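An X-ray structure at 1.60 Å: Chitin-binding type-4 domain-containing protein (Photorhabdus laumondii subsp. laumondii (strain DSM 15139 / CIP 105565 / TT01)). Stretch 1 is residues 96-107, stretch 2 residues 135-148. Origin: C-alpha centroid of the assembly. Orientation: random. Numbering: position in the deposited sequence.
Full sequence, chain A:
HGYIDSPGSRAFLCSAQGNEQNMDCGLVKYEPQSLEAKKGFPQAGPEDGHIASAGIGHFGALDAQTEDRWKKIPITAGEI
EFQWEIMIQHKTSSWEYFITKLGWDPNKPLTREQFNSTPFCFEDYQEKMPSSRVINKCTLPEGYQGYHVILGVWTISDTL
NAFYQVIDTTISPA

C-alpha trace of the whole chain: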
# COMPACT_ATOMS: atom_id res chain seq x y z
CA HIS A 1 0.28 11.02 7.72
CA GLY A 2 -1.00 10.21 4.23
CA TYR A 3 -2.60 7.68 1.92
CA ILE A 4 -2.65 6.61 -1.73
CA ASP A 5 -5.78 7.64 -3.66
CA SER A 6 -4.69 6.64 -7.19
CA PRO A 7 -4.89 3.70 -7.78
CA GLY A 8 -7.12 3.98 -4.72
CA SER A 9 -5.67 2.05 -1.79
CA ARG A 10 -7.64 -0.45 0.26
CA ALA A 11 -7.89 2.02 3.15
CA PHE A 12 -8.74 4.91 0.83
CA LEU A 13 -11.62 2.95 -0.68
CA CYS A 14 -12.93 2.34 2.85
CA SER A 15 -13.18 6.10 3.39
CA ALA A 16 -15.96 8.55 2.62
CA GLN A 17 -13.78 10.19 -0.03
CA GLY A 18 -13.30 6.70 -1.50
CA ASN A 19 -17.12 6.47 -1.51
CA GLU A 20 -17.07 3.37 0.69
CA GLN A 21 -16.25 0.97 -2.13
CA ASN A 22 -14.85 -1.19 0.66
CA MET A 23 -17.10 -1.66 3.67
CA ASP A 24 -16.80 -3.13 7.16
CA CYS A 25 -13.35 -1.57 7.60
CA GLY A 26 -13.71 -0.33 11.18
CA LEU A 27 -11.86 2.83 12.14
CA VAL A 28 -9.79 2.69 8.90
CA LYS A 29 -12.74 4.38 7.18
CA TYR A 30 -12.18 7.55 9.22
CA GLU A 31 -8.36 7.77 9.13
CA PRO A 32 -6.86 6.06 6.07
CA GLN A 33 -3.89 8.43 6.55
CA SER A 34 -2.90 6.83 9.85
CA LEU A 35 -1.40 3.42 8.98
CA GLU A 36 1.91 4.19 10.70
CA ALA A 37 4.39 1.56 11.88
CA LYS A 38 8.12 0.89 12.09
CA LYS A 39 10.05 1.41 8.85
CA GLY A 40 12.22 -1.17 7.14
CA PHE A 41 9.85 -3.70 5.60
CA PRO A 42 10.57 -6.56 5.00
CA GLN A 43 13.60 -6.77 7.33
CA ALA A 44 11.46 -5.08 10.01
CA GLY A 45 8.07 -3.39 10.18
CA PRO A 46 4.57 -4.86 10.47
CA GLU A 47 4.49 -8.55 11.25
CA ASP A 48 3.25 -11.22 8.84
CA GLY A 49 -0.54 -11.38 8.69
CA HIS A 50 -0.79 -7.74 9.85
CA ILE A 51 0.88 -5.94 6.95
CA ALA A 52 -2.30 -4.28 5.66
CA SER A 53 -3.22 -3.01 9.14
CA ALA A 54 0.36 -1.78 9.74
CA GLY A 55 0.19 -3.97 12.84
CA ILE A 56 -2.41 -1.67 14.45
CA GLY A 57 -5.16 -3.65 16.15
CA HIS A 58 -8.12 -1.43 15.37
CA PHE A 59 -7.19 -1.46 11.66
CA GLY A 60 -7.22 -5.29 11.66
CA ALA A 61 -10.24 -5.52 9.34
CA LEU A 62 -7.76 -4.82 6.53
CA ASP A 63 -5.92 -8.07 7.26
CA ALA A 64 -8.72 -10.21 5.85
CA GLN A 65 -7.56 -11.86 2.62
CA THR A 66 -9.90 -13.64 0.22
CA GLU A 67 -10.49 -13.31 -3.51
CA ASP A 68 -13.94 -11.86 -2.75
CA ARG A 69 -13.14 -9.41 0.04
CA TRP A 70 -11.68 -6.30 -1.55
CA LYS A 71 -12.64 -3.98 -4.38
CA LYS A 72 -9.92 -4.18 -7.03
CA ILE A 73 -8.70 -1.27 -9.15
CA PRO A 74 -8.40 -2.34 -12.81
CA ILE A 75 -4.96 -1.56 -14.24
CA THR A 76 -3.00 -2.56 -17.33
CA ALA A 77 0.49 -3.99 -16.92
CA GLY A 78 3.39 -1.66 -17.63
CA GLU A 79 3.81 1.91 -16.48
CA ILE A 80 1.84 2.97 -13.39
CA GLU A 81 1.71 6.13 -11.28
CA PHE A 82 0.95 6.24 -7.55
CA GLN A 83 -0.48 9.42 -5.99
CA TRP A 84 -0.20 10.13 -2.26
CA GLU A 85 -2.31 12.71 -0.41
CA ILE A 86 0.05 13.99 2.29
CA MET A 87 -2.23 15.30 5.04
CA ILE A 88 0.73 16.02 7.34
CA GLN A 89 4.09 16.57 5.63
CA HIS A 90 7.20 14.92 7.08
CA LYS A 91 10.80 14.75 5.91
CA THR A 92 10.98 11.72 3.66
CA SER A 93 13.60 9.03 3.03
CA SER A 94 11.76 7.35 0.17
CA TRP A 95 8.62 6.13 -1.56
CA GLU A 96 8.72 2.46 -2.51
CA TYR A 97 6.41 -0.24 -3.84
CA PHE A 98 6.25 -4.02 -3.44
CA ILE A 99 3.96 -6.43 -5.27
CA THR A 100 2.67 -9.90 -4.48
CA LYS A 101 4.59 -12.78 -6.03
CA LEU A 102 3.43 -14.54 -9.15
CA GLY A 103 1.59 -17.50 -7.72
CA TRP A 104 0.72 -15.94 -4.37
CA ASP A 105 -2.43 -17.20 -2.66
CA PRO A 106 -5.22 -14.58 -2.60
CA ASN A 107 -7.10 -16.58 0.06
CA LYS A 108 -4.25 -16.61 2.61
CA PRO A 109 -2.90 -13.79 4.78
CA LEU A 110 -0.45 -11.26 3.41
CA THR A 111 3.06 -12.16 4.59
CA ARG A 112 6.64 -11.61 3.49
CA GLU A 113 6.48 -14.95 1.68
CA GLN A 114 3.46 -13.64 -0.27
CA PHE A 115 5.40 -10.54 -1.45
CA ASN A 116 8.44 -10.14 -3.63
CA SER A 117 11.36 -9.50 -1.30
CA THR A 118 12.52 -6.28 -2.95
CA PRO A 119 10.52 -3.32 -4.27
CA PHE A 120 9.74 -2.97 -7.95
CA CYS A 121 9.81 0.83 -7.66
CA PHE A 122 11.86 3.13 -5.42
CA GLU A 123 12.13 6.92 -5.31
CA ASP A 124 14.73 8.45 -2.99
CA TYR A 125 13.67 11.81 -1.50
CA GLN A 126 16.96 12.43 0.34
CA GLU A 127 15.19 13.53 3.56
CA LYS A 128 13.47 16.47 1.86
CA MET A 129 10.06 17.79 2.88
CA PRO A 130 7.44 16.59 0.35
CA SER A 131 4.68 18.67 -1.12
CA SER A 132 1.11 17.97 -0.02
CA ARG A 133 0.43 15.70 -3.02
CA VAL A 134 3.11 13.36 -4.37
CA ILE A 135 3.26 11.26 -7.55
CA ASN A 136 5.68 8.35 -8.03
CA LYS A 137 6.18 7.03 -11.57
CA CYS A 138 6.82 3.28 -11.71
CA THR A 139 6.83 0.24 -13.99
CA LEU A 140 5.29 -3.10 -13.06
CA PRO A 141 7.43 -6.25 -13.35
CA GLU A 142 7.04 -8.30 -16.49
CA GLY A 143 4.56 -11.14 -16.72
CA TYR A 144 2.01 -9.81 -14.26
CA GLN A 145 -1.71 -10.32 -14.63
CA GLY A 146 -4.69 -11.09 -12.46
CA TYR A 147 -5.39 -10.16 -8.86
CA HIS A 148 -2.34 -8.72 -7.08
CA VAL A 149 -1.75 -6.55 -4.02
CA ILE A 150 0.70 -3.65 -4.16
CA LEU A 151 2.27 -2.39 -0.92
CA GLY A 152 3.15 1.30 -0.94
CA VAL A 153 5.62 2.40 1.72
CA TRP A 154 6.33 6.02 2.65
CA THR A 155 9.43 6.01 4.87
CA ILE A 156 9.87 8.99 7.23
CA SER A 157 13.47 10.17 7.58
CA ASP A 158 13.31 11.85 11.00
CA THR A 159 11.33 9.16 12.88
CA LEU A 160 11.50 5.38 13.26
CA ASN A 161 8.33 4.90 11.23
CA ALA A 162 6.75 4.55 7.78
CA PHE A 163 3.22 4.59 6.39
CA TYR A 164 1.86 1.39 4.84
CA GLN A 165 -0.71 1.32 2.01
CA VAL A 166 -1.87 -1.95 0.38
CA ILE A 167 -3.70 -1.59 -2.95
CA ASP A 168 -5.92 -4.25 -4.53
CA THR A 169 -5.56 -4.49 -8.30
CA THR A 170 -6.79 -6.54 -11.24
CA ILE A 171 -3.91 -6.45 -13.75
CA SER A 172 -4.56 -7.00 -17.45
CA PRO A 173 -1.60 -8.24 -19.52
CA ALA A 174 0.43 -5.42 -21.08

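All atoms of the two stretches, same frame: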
# COMPACT_ATOMS: atom_id res chain seq x y z
N GLU A 96 8.37 3.72 -1.87
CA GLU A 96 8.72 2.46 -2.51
C GLU A 96 7.50 1.55 -2.58
O GLU A 96 6.53 1.73 -1.83
CB GLU A 96 9.88 1.77 -1.79
CG GLU A 96 9.52 1.28 -0.42
CD GLU A 96 10.65 0.49 0.25
OE1 GLU A 96 11.74 0.35 -0.35
OE2 GLU A 96 10.43 0.02 1.38
N TYR A 97 7.57 0.58 -3.49
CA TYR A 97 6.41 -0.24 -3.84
C TYR A 97 6.84 -1.69 -4.00
O TYR A 97 7.82 -1.97 -4.70
CB TYR A 97 5.73 0.29 -5.12
CG TYR A 97 5.27 1.71 -4.90
CD1 TYR A 97 6.11 2.79 -5.15
CD2 TYR A 97 3.99 1.96 -4.41
CE1 TYR A 97 5.69 4.10 -4.91
CE2 TYR A 97 3.56 3.25 -4.17
CZ TYR A 97 4.41 4.31 -4.41
OH TYR A 97 3.97 5.59 -4.18
N PHE A 98 6.11 -2.58 -3.33
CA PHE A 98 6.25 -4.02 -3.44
C PHE A 98 5.01 -4.59 -4.12
O PHE A 98 3.93 -4.00 -4.06
CB PHE A 98 6.41 -4.65 -2.05
CG PHE A 98 7.63 -4.21 -1.30
CD1 PHE A 98 8.77 -5.01 -1.28
CD2 PHE A 98 7.65 -3.01 -0.58
CE1 PHE A 98 9.91 -4.62 -0.58
CE2 PHE A 98 8.78 -2.61 0.12
CZ PHE A 98 9.92 -3.43 0.12
N ILE A 99 5.14 -5.77 -4.73
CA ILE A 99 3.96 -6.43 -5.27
C ILE A 99 3.98 -7.89 -4.87
O ILE A 99 5.03 -8.48 -4.61
CB ILE A 99 3.85 -6.25 -6.81
CG1 ILE A 99 2.45 -6.64 -7.30
CG2 ILE A 99 4.95 -7.02 -7.54
CD1 ILE A 99 2.18 -6.17 -8.71
N THR A 100 2.78 -8.48 -4.77
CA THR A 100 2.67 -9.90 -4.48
C THR A 100 3.40 -10.72 -5.54
O THR A 100 3.51 -10.31 -6.70
CB THR A 100 1.19 -10.32 -4.42
OG1 THR A 100 0.45 -9.65 -5.45
CG2 THR A 100 0.60 -9.96 -3.06
N LYS A 101 3.91 -11.87 -5.12
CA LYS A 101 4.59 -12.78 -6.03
C LYS A 101 3.62 -13.34 -7.06
O LYS A 101 2.42 -13.48 -6.81
CB LYS A 101 5.20 -13.95 -5.26
CG LYS A 101 6.45 -13.64 -4.47
CD LYS A 101 6.88 -14.86 -3.65
CE LYS A 101 8.18 -14.60 -2.92
NZ LYS A 101 8.41 -15.56 -1.80
N LEU A 102 4.16 -13.68 -8.23
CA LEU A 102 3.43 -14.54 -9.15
C LEU A 102 3.19 -15.87 -8.47
O LEU A 102 4.12 -16.49 -7.94
CB LEU A 102 4.22 -14.72 -10.45
CG LEU A 102 4.47 -13.46 -11.27
CD1 LEU A 102 5.33 -13.79 -12.48
CD2 LEU A 102 3.17 -12.80 -11.69
N GLY A 103 1.93 -16.29 -8.43
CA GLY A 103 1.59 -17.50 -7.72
C GLY A 103 1.31 -17.34 -6.25
O GLY A 103 1.18 -18.36 -5.55
N TRP A 104 1.18 -16.11 -5.74
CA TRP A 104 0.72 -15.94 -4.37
C TRP A 104 -0.70 -16.48 -4.22
O TRP A 104 -1.39 -16.78 -5.19
CB TRP A 104 0.79 -14.46 -3.96
CG TRP A 104 -0.32 -13.58 -4.51
CD1 TRP A 104 -0.56 -13.27 -5.82
CD2 TRP A 104 -1.33 -12.91 -3.75
NE1 TRP A 104 -1.65 -12.44 -5.92
CE2 TRP A 104 -2.14 -12.20 -4.66
CE3 TRP A 104 -1.63 -12.83 -2.38
CZ2 TRP A 104 -3.22 -11.43 -4.25
CZ3 TRP A 104 -2.70 -12.06 -1.97
CH2 TRP A 104 -3.48 -11.37 -2.90
N ASP A 105 -1.13 -16.61 -2.97
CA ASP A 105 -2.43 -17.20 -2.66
C ASP A 105 -3.38 -16.11 -2.17
O ASP A 105 -3.26 -15.65 -1.03
CB ASP A 105 -2.29 -18.30 -1.61
CG ASP A 105 -3.56 -19.11 -1.42
OD1 ASP A 105 -4.65 -18.60 -1.74
OD2 ASP A 105 -3.46 -20.26 -0.94
N PRO A 106 -4.34 -15.69 -2.99
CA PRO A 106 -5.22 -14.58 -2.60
C PRO A 106 -6.19 -14.91 -1.49
O PRO A 106 -6.93 -14.03 -1.04
CB PRO A 106 -5.98 -14.27 -3.91
CG PRO A 106 -5.95 -15.56 -4.66
CD PRO A 106 -4.62 -16.18 -4.35
N ASN A 107 -6.22 -16.15 -1.02
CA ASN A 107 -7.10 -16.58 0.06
C ASN A 107 -6.33 -16.90 1.33
O ASN A 107 -6.87 -17.57 2.22
CB ASN A 107 -7.91 -17.79 -0.41
CG ASN A 107 -8.90 -17.43 -1.50
OD1 ASN A 107 -9.76 -16.57 -1.30
ND2 ASN A 107 -8.79 -18.08 -2.66
N ILE A 135 3.45 12.28 -6.52
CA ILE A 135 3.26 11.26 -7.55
C ILE A 135 4.57 10.53 -7.79
O ILE A 135 5.61 11.16 -8.04
CB ILE A 135 2.71 11.87 -8.85
CG1 ILE A 135 1.24 12.29 -8.69
CG2 ILE A 135 2.85 10.88 -9.98
CD1 ILE A 135 0.61 12.83 -9.96
N ASN A 136 4.53 9.20 -7.73
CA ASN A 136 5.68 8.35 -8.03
C ASN A 136 5.41 7.59 -9.32
O ASN A 136 4.42 6.85 -9.41
CB ASN A 136 5.97 7.36 -6.90
CG ASN A 136 6.13 8.04 -5.55
OD1 ASN A 136 5.44 7.68 -4.59
ND2 ASN A 136 7.04 9.00 -5.46
N LYS A 137 6.30 7.73 -10.30
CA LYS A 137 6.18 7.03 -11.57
C LYS A 137 6.94 5.71 -11.50
O LYS A 137 8.13 5.69 -11.12
CB LYS A 137 6.69 7.89 -12.72
CG LYS A 137 5.91 9.18 -12.96
CD LYS A 137 6.58 9.97 -14.07
CE LYS A 137 6.02 11.38 -14.22
NZ LYS A 137 4.76 11.37 -15.01
N CYS A 138 6.28 4.62 -11.89
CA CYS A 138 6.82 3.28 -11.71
C CYS A 138 6.52 2.43 -12.95
O CYS A 138 5.78 2.83 -13.85
CB CYS A 138 6.24 2.60 -10.46
SG CYS A 138 6.48 3.49 -8.93
N THR A 139 7.10 1.24 -12.97
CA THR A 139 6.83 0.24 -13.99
C THR A 139 6.64 -1.10 -13.31
O THR A 139 7.47 -1.49 -12.48
CB THR A 139 7.96 0.15 -15.03
OG1 THR A 139 8.19 1.45 -15.58
CG2 THR A 139 7.56 -0.80 -16.16
N LEU A 140 5.55 -1.79 -13.63
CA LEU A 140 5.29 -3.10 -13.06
C LEU A 140 6.27 -4.14 -13.60
O LEU A 140 6.79 -3.98 -14.71
CB LEU A 140 3.86 -3.54 -13.37
CG LEU A 140 2.78 -2.77 -12.62
CD1 LEU A 140 1.40 -3.01 -13.25
CD2 LEU A 140 2.77 -3.24 -11.17
N PRO A 141 6.56 -5.19 -12.84
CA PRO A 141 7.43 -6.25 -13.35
C PRO A 141 6.77 -6.96 -14.51
O PRO A 141 5.54 -6.93 -14.67
CB PRO A 141 7.62 -7.19 -12.15
CG PRO A 141 7.17 -6.42 -10.97
CD PRO A 141 6.12 -5.47 -11.46
N GLU A 142 7.58 -7.62 -15.32
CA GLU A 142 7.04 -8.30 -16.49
C GLU A 142 6.26 -9.55 -16.08
O GLU A 142 6.52 -10.17 -15.04
CB GLU A 142 8.15 -8.68 -17.47
CG GLU A 142 8.90 -7.48 -18.03
N GLY A 143 5.29 -9.91 -16.91
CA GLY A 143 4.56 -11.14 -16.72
C GLY A 143 3.45 -11.09 -15.70
O GLY A 143 2.96 -12.14 -15.28
N TYR A 144 3.04 -9.90 -15.28
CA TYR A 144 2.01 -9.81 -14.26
C TYR A 144 0.63 -9.70 -14.87
O TYR A 144 0.42 -8.99 -15.86
CB TYR A 144 2.26 -8.64 -13.31
CG TYR A 144 3.03 -9.08 -12.10
CD1 TYR A 144 2.40 -9.26 -10.87
CD2 TYR A 144 4.39 -9.39 -12.19
CE1 TYR A 144 3.10 -9.68 -9.75
CE2 TYR A 144 5.10 -9.82 -11.08
CZ TYR A 144 4.45 -9.96 -9.86
OH TYR A 144 5.16 -10.38 -8.77
N GLN A 145 -0.30 -10.42 -14.28
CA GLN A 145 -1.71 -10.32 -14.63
C GLN A 145 -2.50 -10.87 -13.46
O GLN A 145 -1.97 -11.57 -12.60
CB GLN A 145 -2.02 -11.07 -15.93
CG GLN A 145 -1.59 -12.52 -15.91
CD GLN A 145 -1.58 -13.14 -17.30
OE1 GLN A 145 -0.81 -12.72 -18.17
NE2 GLN A 145 -2.44 -14.13 -17.51
N GLY A 146 -3.78 -10.53 -13.44
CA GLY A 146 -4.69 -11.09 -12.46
C GLY A 146 -4.72 -10.25 -11.20
O GLY A 146 -4.28 -9.09 -11.17
N TYR A 147 -5.24 -10.85 -10.13
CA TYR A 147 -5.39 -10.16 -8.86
C TYR A 147 -4.05 -10.14 -8.13
O TYR A 147 -3.47 -11.19 -7.85
CB TYR A 147 -6.46 -10.84 -8.00
CG TYR A 147 -6.63 -10.28 -6.59
CD1 TYR A 147 -6.39 -8.94 -6.29
CD2 TYR A 147 -7.02 -11.12 -5.55
CE1 TYR A 147 -6.54 -8.46 -4.98
CE2 TYR A 147 -7.18 -10.65 -4.26
CZ TYR A 147 -6.94 -9.32 -3.98
OH TYR A 147 -7.12 -8.88 -2.69
N HIS A 148 -3.58 -8.93 -7.81
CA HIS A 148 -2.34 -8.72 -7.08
C HIS A 148 -2.52 -7.57 -6.11
O HIS A 148 -3.33 -6.67 -6.34
CB HIS A 148 -1.18 -8.42 -8.02
CG HIS A 148 -0.71 -9.62 -8.77
ND1 HIS A 148 0.05 -10.60 -8.17
CD2 HIS A 148 -0.94 -10.04 -10.04
CE1 HIS A 148 0.29 -11.55 -9.05
NE2 HIS A 148 -0.30 -11.24 -10.19
O HOH W 1 7.15 -12.90 -8.48

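Stretch 1 continues a β-strand that begins earlier in the chain and passes into a loop, in which a type II β-turn from Lys101 to Trp104 is closed by the backbone hydrogen bond from Trp104 N to Lys101 O (3.1 Å). Gly103 occupies this turn at phi/psi 87/10, where a CB would be jammed against the preceding carbonyl oxygen. Stretch 2 continues a strand through Thr139, then a loop that turns a corner at Tyr147. The backbones stay apart at the strand end, with Tyr97 CA and Cys138 CA separated by 8.6 Å, and come closest where Thr100 CA lies 5.8 Å from His148 CA, the shortest of the matched CA pairs, before opening to 7.7 Å between Pro106 CA and Tyr147 CA. No backbone-to-backbone hydrogen bond joins the stretches; side chains make the connection, burying 688 Å² in total.

At the strand end, Tyr97 points toward stretch 2 and its hydroxyl donates to Asn136 OD1 (OH to OD1, 2.6 Å), giving a buried polar group a partner at the edge of the ring. Cys138 SG lies obliquely to the same ring, 3.9 Å from Tyr97 CD1. Next along the strand to face stretch 2 is Ile99, whose branched side chain fills an apolar pocket: its CD1 packs 3.9 Å from Leu140 CD2 and 3.8 Å from Tyr144 CD1, while its CG2 lies 4.1 Å from Pro141 CG.

Tyr144 combines polar and apolar contacts. Its CB leaves sideways, but the long ring carries the hydroxyl to stretch 1, where Tyr144 OH donates to Thr100 O (2.6 Å). A water donates to Tyr144 OH (3.2 Å from its oxygen) and accepts from Leu102 N (3.1 Å), bridging the two stretches. Over one face of the ring sits Leu102 CD2, 3.4 Å from the ring centroid and almost on its normal, a close CH-pi contact; Leu102 stays exposed overall, although stretch 2 covers 82 Å² of it.

His148, buried, is approached by Thr100 and by residues of the turn that follows. Thr100 OG1 and His148 ND1 share a hydrogen bond of 2.9 Å, and Lys101 O lies 3.6 Å from His148 CE1 near the imidazole plane. The five-membered ring of Trp104 sits obliquely to the imidazole, with centroids 5.0 Å apart.

Trp104 also ties down the corner of stretch 2: its NE1 donates to Tyr147 O (2.9 Å, 153°), and its six-membered ring presents an edge to the face of the Tyr147 ring, with planes at 65°. Pro106 packs beside the Tyr147 ring, its CB 3.7 Å from Tyr147 CD2.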